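Local coordinates for protein prolyl-tRNA synthetase (Giardia lamblia ATCC 50803, PDB 3IAL) that probably attaches L-proline to its cognate tRNA at the expense of ATP, by way of a prolyl-adenylate intermediate, at residues R63-E66 and E67-K71. Residues are numbered along the deposited sequence; the frame is centred on the assembly and turned at random.
Sequences RLCE and EEYAK
Arg63 O takes the N-H of Glu67 and Cys65 O that of Tyr69 (N to O 2.8 Å) within four successive i to i+4 bonds, completed by Leu64 with Glu68 and Glu66 with Ala70, so the backbone is regular alpha-helix from Arg63 to Ala70. One turn apart on the buried side, Cys65 and Tyr69 form a sulfur-aromatic contact. The thiol lies over one face of the phenol ring, 3.8 Å from SG to the Tyr69 ring centroid. Its chi1 of -169°, which sets SG opposite the backbone N, brings it there, 30° off the ring normal. It is displaced toward one edge, where SG comes within 3.4 Å of Tyr69 CE2.

A quarter turn round the helix, Leu64 and Glu68 run side by side. Leu64 CD1 lies against the bent Glu68 chain, 3.9 Å from CG, and the fold at chi2 (-59°) accompanies a salt bridge with Lys71: NZ meets OE2 on its syn side, somewhat out of the carboxylate plane, at 3.0 Å. Glu67, on the exposed side, stretches its chain past the carbonyl of Arg63, with CG 3.2 Å from Arg63 O.

Arg63 NH2 instead forms a salt bridge with Glu66 OE1 of the second subunit, and Glu66 OE1 likewise with Arg63 NH2 of that subunit, while Glu66 OE2 hydrogen-bonds Thr148 OG1. The side chain of Tyr69 is about 8 Å from the bound prolyl-adenylate. This last part of helix 52-71 packs on the class II synthetase core: the Tyr69 ring meets His146 of strand 143-152, Cys65 and Tyr69 rest on strands 167-177 and 263-274, and Leu64, Cys65 and Glu68 touch helix 180-201.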
loop_
_atom_site.group_PDB
_atom_site.type_symbol
_atom_site.label_atom_id
_atom_site.label_comp_id
_atom_site.label_asym_id
_atom_site.label_seq_id
_atom_site.Cartn_x
_atom_site.Cartn_y
_atom_site.Cartn_z
ATOM N N ARG B 63 -5.162 -2.863 -3.868
ATOM C CA ARG B 63 -5.250 -3.898 -2.832
ATOM C C ARG B 63 -5.884 -5.172 -3.389
ATOM O O ARG B 63 -5.435 -6.269 -3.073
ATOM C CB ARG B 63 -6.065 -3.421 -1.619
ATOM C CG ARG B 63 -5.336 -2.470 -0.680
ATOM C CD ARG B 63 -5.538 -2.885 0.785
ATOM N NE ARG B 63 -4.964 -1.923 1.733
ATOM C CZ ARG B 63 -5.653 -1.004 2.412
ATOM N NH1 ARG B 63 -6.973 -0.883 2.271
ATOM N NH2 ARG B 63 -5.012 -0.192 3.249
ATOM N N LEU B 64 -6.947 -5.025 -4.185
ATOM C CA LEU B 64 -7.583 -6.184 -4.815
ATOM C C LEU B 64 -6.610 -6.903 -5.745
ATOM O O LEU B 64 -6.514 -8.126 -5.725
ATOM C CB LEU B 64 -8.848 -5.796 -5.587
ATOM C CG LEU B 64 -9.528 -6.959 -6.327
ATOM C CD1 LEU B 64 -10.044 -8.051 -5.355
ATOM C CD2 LEU B 64 -10.652 -6.454 -7.224
ATOM N N CYS B 65 -5.896 -6.139 -6.563
ATOM C CA CYS B 65 -4.867 -6.710 -7.431
ATOM C C CYS B 65 -3.834 -7.493 -6.625
ATOM O O CYS B 65 -3.484 -8.629 -6.963
ATOM C CB CYS B 65 -4.169 -5.613 -8.240
ATOM S SG CYS B 65 -3.122 -6.300 -9.533
ATOM N N GLU B 66 -3.356 -6.882 -5.553
ATOM C CA GLU B 66 -2.360 -7.499 -4.694
ATOM C C GLU B 66 -2.880 -8.818 -4.137
ATOM O O GLU B 66 -2.205 -9.852 -4.222
ATOM C CB GLU B 66 -1.971 -6.541 -3.562
ATOM C CG GLU B 66 -1.150 -5.339 -4.042
ATOM C CD GLU B 66 -1.157 -4.158 -3.070
ATOM O OE1 GLU B 66 -1.778 -4.259 -1.998
ATOM O OE2 GLU B 66 -0.541 -3.120 -3.389
ATOM N N GLU B 67 -4.094 -8.773 -3.592
ATOM C CA GLU B 67 -4.773 -9.949 -3.035
ATOM C C GLU B 67 -4.942 -11.085 -4.051
ATOM O O GLU B 67 -4.723 -12.254 -3.718
ATOM C CB GLU B 67 -6.157 -9.549 -2.515
ATOM C CG GLU B 67 -6.151 -8.733 -1.237
ATOM C CD GLU B 67 -7.529 -8.142 -0.909
ATOM O OE1 GLU B 67 -8.511 -8.441 -1.636
ATOM O OE2 GLU B 67 -7.627 -7.379 0.084
ATOM N N GLU B 68 -5.348 -10.741 -5.273
ATOM C CA GLU B 68 -5.574 -11.734 -6.341
ATOM C C GLU B 68 -4.253 -12.308 -6.870
ATOM O O GLU B 68 -4.162 -13.496 -7.183
ATOM C CB GLU B 68 -6.354 -11.114 -7.497
ATOM C CG GLU B 68 -7.791 -10.740 -7.162
ATOM C CD GLU B 68 -8.608 -11.933 -6.691
ATOM O OE1 GLU B 68 -8.665 -12.942 -7.428
ATOM O OE2 GLU B 68 -9.163 -11.863 -5.573
ATOM N N TYR B 69 -3.234 -11.459 -6.967
ATOM C CA TYR B 69 -1.898 -11.913 -7.327
ATOM C C TYR B 69 -1.363 -12.891 -6.278
ATOM O O TYR B 69 -0.817 -13.923 -6.639
ATOM C CB TYR B 69 -0.939 -10.730 -7.523
ATOM C CG TYR B 69 -0.983 -10.055 -8.902
ATOM C CD1 TYR B 69 -1.560 -10.674 -10.016
ATOM C CD2 TYR B 69 -0.414 -8.806 -9.089
ATOM C CE1 TYR B 69 -1.582 -10.046 -11.256
ATOM C CE2 TYR B 69 -0.437 -8.179 -10.317
ATOM C CZ TYR B 69 -1.018 -8.803 -11.399
ATOM O OH TYR B 69 -1.027 -8.168 -12.622
ATOM N N ALA B 70 -1.556 -12.588 -4.997
ATOM C CA ALA B 70 -1.145 -13.497 -3.915
ATOM C C ALA B 70 -1.756 -14.895 -4.072
ATOM O O ALA B 70 -1.076 -15.889 -3.848
ATOM C CB ALA B 70 -1.497 -12.921 -2.541
ATOM N N LYS B 71 -3.029 -14.963 -4.463
ATOM C CA LYS B 71 -3.724 -16.251 -4.605
ATOM C C LYS B 71 -3.156 -17.109 -5.729
ATOM O O LYS B 71 -3.264 -18.331 -5.680
ATOM C CB LYS B 71 -5.219 -16.049 -4.869
ATOM C CG LYS B 71 -6.031 -15.534 -3.693
ATOM C CD LYS B 71 -7.499 -15.410 -4.104
ATOM C CE LYS B 71 -8.288 -14.495 -3.198
ATOM N NZ LYS B 71 -9.631 -14.211 -3.784
#